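Local coordinates for protein alginate lyase (PDB 5GMT) that cleaves alginate as a eukaryotic lyase of polysaccharide lyase family 14, with a specificity for polymannuronate, at residues 88-93 / 237-241; 197-202 / 273-277. All coordinates share one frame; numbering follows the deposited sequence.

Contact 1: residues 88-93 / 237-241; sequences SSVDAM and HHLRG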
loop_
_atom_site.group_PDB
_atom_site.type_symbol
_atom_site.label_atom_id
_atom_site.label_comp_id
_atom_site.label_asym_id
_atom_site.label_seq_id
_atom_site.Cartn_x
_atom_site.Cartn_y
_atom_site.Cartn_z
ATOM N N SER A 88 5.827 -19.592 -0.366
ATOM C CA SER A 88 7.059 -18.826 -0.197
ATOM C C SER A 88 7.801 -18.522 -1.499
ATOM O O SER A 88 8.906 -17.987 -1.454
ATOM C CB SER A 88 8.004 -19.564 0.754
ATOM O OG SER A 88 8.357 -20.817 0.208
ATOM N N SER A 89 7.216 -18.861 -2.646
ATOM C CA SER A 89 7.846 -18.544 -3.924
ATOM C C SER A 89 6.845 -17.927 -4.900
ATOM O O SER A 89 6.796 -18.300 -6.085
ATOM C CB SER A 89 8.484 -19.796 -4.538
ATOM O OG SER A 89 7.485 -20.755 -4.825
ATOM N N VAL A 90 6.057 -16.976 -4.403
ATOM C CA VAL A 90 5.053 -16.295 -5.234
ATOM C C VAL A 90 5.637 -15.091 -5.966
ATOM O O VAL A 90 6.160 -14.174 -5.339
ATOM C CB VAL A 90 3.849 -15.832 -4.397
ATOM C CG1 VAL A 90 2.870 -15.034 -5.265
ATOM C CG2 VAL A 90 3.153 -17.037 -3.782
ATOM N N ASP A 91 5.521 -15.088 -7.292
ATOM C CA ASP A 91 6.124 -14.035 -8.114
ATOM C C ASP A 91 5.102 -13.073 -8.709
ATOM O O ASP A 91 5.468 -12.037 -9.290
ATOM C CB ASP A 91 6.956 -14.666 -9.233
ATOM C CG ASP A 91 8.141 -15.439 -8.696
ATOM O OD1 ASP A 91 8.644 -15.064 -7.614
ATOM O OD2 ASP A 91 8.554 -16.422 -9.344
ATOM N N ALA A 92 3.825 -13.427 -8.584
ATOM C CA ALA A 92 2.753 -12.538 -9.018
ATOM C C ALA A 92 1.614 -12.538 -7.999
ATOM O O ALA A 92 1.208 -13.584 -7.493
ATOM C CB ALA A 92 2.239 -12.940 -10.401
ATOM N N MET A 93 1.099 -11.349 -7.706
ATOM C CA MET A 93 0.098 -11.213 -6.673
ATOM C C MET A 93 -0.817 -10.047 -7.016
ATOM O O MET A 93 -0.368 -9.044 -7.568
ATOM C CB MET A 93 0.796 -10.997 -5.326
ATOM C CG MET A 93 0.067 -11.453 -4.103
ATOM S SD MET A 93 1.078 -11.155 -2.636
ATOM C CE MET A 93 1.907 -12.732 -2.474
ATOM N N HIS A 237 14.142 -13.823 -3.505
ATOM C CA HIS A 237 13.121 -12.811 -3.167
ATOM C C HIS A 237 11.795 -13.100 -3.866
ATOM O O HIS A 237 11.764 -13.406 -5.067
ATOM C CB HIS A 237 13.579 -11.398 -3.556
ATOM C CG HIS A 237 14.718 -10.879 -2.738
ATOM N ND1 HIS A 237 15.170 -9.579 -2.832
ATOM C CD2 HIS A 237 15.501 -11.485 -1.813
ATOM C CE1 HIS A 237 16.176 -9.405 -1.996
ATOM N NE2 HIS A 237 16.406 -10.546 -1.373
ATOM N N HIS A 238 10.698 -12.982 -3.119
ATOM C CA HIS A 238 9.359 -13.173 -3.673
ATOM C C HIS A 238 8.367 -12.221 -3.012
ATOM O O HIS A 238 8.708 -11.521 -2.066
ATOM C CB HIS A 238 8.898 -14.621 -3.485
ATOM C CG HIS A 238 9.846 -15.628 -4.062
ATOM N ND1 HIS A 238 9.903 -15.908 -5.412
ATOM C CD2 HIS A 238 10.783 -16.409 -3.473
ATOM C CE1 HIS A 238 10.830 -16.826 -5.627
ATOM N NE2 HIS A 238 11.375 -17.149 -4.467
ATOM N N LEU A 239 7.143 -12.187 -3.522
ATOM C CA LEU A 239 6.102 -11.376 -2.892
ATOM C C LEU A 239 5.676 -12.066 -1.610
ATOM O O LEU A 239 5.543 -13.289 -1.587
ATOM C CB LEU A 239 4.917 -11.188 -3.839
ATOM C CG LEU A 239 5.166 -10.156 -4.934
ATOM C CD1 LEU A 239 4.339 -10.482 -6.177
ATOM C CD2 LEU A 239 4.839 -8.761 -4.405
ATOM N N ARG A 240 5.467 -11.290 -0.546
ATOM C CA ARG A 240 5.191 -11.872 0.766
ATOM C C ARG A 240 3.790 -11.567 1.283
ATOM O O ARG A 240 3.245 -12.320 2.089
ATOM C CB ARG A 240 6.227 -11.381 1.782
ATOM C CG ARG A 240 7.683 -11.737 1.426
ATOM C CD ARG A 240 7.894 -13.255 1.397
ATOM N NE ARG A 240 9.252 -13.592 0.969
ATOM C CZ ARG A 240 9.618 -14.784 0.508
ATOM N NH1 ARG A 240 8.731 -15.773 0.434
ATOM N NH2 ARG A 240 10.868 -14.979 0.107
ATOM N N GLY A 241 3.195 -10.466 0.830
ATOM C CA GLY A 241 1.886 -10.113 1.338
ATOM C C GLY A 241 1.607 -8.630 1.312
ATOM O O GLY A 241 2.163 -7.911 0.493
HETATM O O HOH W 1 11.591 -17.565 -0.108
HETATM O O HOH W 2 6.214 -15.890 -1.848
#
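The imidazole of His238 turns one face to Ser89 CA. Ser89 CA stands 3.5 Å from the ring centroid, 9° off the ring normal, in a CH-pi contact. The edge of the same ring is used by Asp91. His238 ND1 donates to Asp91 OD1 at 2.7 Å, in the ring plane and on the syn side of the carboxylate, with the two planes 23° apart. Asp91 CB points away from 237-241, but chi1 of -65° sets CG beside its own backbone N and brings the carboxylate back to the ring. Arg240 reaches back in the same way: its chain bends at chi2, and NH1 donates to Ser88 O at 2.9 Å from above the carbonyl plane. One water links Ser88 O to Arg240 NH2, and another links Val90 N to Leu239 O. Between the backbones, Leu239 N binds Val90 O at 2.9 Å. On the buried side Met93 and Leu239 run past each other in opposite directions, with Met93 CE 3.6 Å from Leu239 CB. Arg240 and Gly241 form a classic beta bulge opposite Phe116. The His238 ring is held at its face by Ser89 and at its edge by Asp91, which would probably polarise the ND1-H.

Contact 2: residues 197-202 / 273-277; sequences EVHINT and PSHAV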
loop_
_atom_site.group_PDB
_atom_site.type_symbol
_atom_site.label_atom_id
_atom_site.label_comp_id
_atom_site.label_asym_id
_atom_site.label_seq_id
_atom_site.Cartn_x
_atom_site.Cartn_y
_atom_site.Cartn_z
ATOM N N GLU A 197 -1.905 -5.075 -9.003
ATOM C CA GLU A 197 -1.389 -6.319 -9.536
ATOM C C GLU A 197 0.108 -6.181 -9.767
ATOM O O GLU A 197 0.561 -5.258 -10.437
ATOM C CB GLU A 197 -2.093 -6.709 -10.841
ATOM C CG GLU A 197 -1.508 -7.983 -11.450
ATOM C CD GLU A 197 -2.399 -8.626 -12.506
ATOM O OE1 GLU A 197 -3.418 -8.021 -12.889
ATOM O OE2 GLU A 197 -2.070 -9.746 -12.959
ATOM N N VAL A 198 0.867 -7.094 -9.177
ATOM C CA VAL A 198 2.314 -6.993 -9.189
ATOM C C VAL A 198 2.931 -8.262 -9.747
ATOM O O VAL A 198 2.650 -9.351 -9.257
ATOM C CB VAL A 198 2.885 -6.757 -7.771
ATOM C CG1 VAL A 198 4.422 -6.730 -7.817
ATOM C CG2 VAL A 198 2.340 -5.468 -7.175
ATOM N N HIS A 199 3.757 -8.118 -10.777
ATOM C CA HIS A 199 4.544 -9.239 -11.286
ATOM C C HIS A 199 6.006 -8.853 -11.149
ATOM O O HIS A 199 6.459 -7.896 -11.780
ATOM C CB HIS A 199 4.188 -9.560 -12.747
ATOM C CG HIS A 199 2.800 -10.092 -12.921
ATOM N ND1 HIS A 199 2.539 -11.306 -13.517
ATOM C CD2 HIS A 199 1.599 -9.591 -12.543
ATOM C CE1 HIS A 199 1.237 -11.528 -13.506
ATOM N NE2 HIS A 199 0.642 -10.498 -12.929
ATOM N N ILE A 200 6.748 -9.574 -10.311
ATOM C CA ILE A 200 8.113 -9.155 -10.050
ATOM C C ILE A 200 8.979 -9.578 -11.223
ATOM O O ILE A 200 8.594 -10.440 -12.014
ATOM C CB ILE A 200 8.665 -9.717 -8.710
ATOM C CG1 ILE A 200 8.670 -11.246 -8.690
ATOM C CG2 ILE A 200 7.860 -9.178 -7.532
ATOM C CD1 ILE A 200 9.172 -11.797 -7.336
ATOM N N ASN A 201 10.129 -8.936 -11.357
ATOM C CA ASN A 201 10.998 -9.155 -12.508
ATOM C C ASN A 201 11.674 -10.513 -12.545
ATOM O O ASN A 201 11.911 -11.149 -11.513
ATOM C CB ASN A 201 12.077 -8.079 -12.552
ATOM C CG ASN A 201 12.963 -8.102 -11.315
ATOM O OD1 ASN A 201 12.506 -7.785 -10.214
ATOM N ND2 ASN A 201 14.243 -8.476 -11.492
ATOM N N THR A 202 11.987 -10.946 -13.756
ATOM C CA THR A 202 13.002 -11.975 -13.948
ATOM C C THR A 202 14.308 -11.438 -13.394
ATOM O O THR A 202 14.675 -10.301 -13.684
ATOM C CB THR A 202 13.182 -12.308 -15.425
ATOM O OG1 THR A 202 11.893 -12.554 -16.009
ATOM C CG2 THR A 202 14.081 -13.535 -15.598
ATOM N N PRO A 273 -2.235 -14.687 -9.605
ATOM C CA PRO A 273 -2.365 -15.051 -11.018
ATOM C C PRO A 273 -1.089 -15.700 -11.517
ATOM O O PRO A 273 -0.069 -15.672 -10.822
ATOM C CB PRO A 273 -2.583 -13.706 -11.708
ATOM C CG PRO A 273 -1.776 -12.742 -10.852
ATOM C CD PRO A 273 -1.882 -13.262 -9.430
ATOM N N SER A 274 -1.139 -16.267 -12.715
ATOM C CA SER A 274 0.067 -16.800 -13.334
ATOM C C SER A 274 1.065 -15.682 -13.576
ATOM O O SER A 274 0.707 -14.622 -14.092
ATOM C CB SER A 274 -0.268 -17.488 -14.656
ATOM O OG SER A 274 -1.097 -18.615 -14.451
ATOM N N HIS A 275 2.317 -15.926 -13.205
ATOM C CA HIS A 275 3.390 -14.955 -13.414
ATOM C C HIS A 275 3.591 -14.661 -14.900
ATOM O O HIS A 275 3.734 -15.570 -15.705
ATOM C CB HIS A 275 4.688 -15.474 -12.788
ATOM C CG HIS A 275 5.764 -14.440 -12.690
ATOM N ND1 HIS A 275 7.099 -14.739 -12.853
ATOM C CD2 HIS A 275 5.703 -13.112 -12.430
ATOM C CE1 HIS A 275 7.817 -13.642 -12.701
ATOM N NE2 HIS A 275 6.995 -12.639 -12.445
ATOM N N ALA A 276 3.566 -13.382 -15.267
ATOM C CA ALA A 276 3.777 -12.985 -16.653
ATOM C C ALA A 276 4.568 -11.683 -16.708
ATOM O O ALA A 276 4.029 -10.615 -16.444
ATOM C CB ALA A 276 2.445 -12.828 -17.378
ATOM N N VAL A 277 5.847 -11.764 -17.053
ATOM C CA VAL A 277 6.659 -10.556 -17.109
ATOM C C VAL A 277 6.473 -9.849 -18.442
ATOM O O VAL A 277 5.965 -10.436 -19.403
ATOM C CB VAL A 277 8.145 -10.872 -16.890
ATOM C CG1 VAL A 277 8.352 -11.483 -15.504
ATOM C CG2 VAL A 277 8.647 -11.808 -17.975
#
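His275 NE2 donates to Ile200 O at 2.8 Å, in the carbonyl plane and in the plane of its own ring. This fastens the loop to the strand end. His199 is gripped at both ring nitrogens. Its ND1 accepts the backbone N-H of Ala276 at 2.9 Å, close to the ring plane and nearly straight at 162°. His199 NE2 donates to Glu197 OE2 at 2.8 Å, on the anti side of the carboxylate. The two bonds fix the rotation of the ring and are consistent with a neutral imidazole protonated at NE2. Glu197 gets there with an extended chain, CG opposite the backbone N (chi1 177°), and its OE2 also lies 3.7 Å from Pro273 CG. The His199 and His275 rings sit rim to rim, with centroids 5.8 Å apart and planes at 16°, neither over the other's face. At the far end Val277 CG1 packs 3.7 Å from Thr202 OG1, a hydroxyl that is hydrogen-bonded to Asp207. The contact ties the loop following strand 261-272 to the end of strand 191-199. Strand 92-102 pairs with both strands and packs Ala92 against Pro273 and His199. Trp209 of strand 208-216 stacks on His199 and binds Ala276 O.

How the contacts relate
Contact 1 is the more buried; contact 2 is partly buried, at the end of strand 191-199. Their centres lie 9 Å apart. Strands 92-102 and 191-199 are neighbours in one antiparallel sheet, and Met93 O with Val198 N and Asp91 O with Ile200 N probably form backbone hydrogen bonds between the contacts. Contact 1 joins the two sheets of the sandwich, consistent with the concanavalin-like clan of the family. Contact 2 instead fastens a C-terminal loop to the first sheet. The histidine-carboxylate bond spans the two segments in contact 1 but braces the histidine from its own strand in contact 2. Contact 1 adds bridging waters and a methionine-leucine pair; contact 2 relies on two histidines bonded to backbone groups.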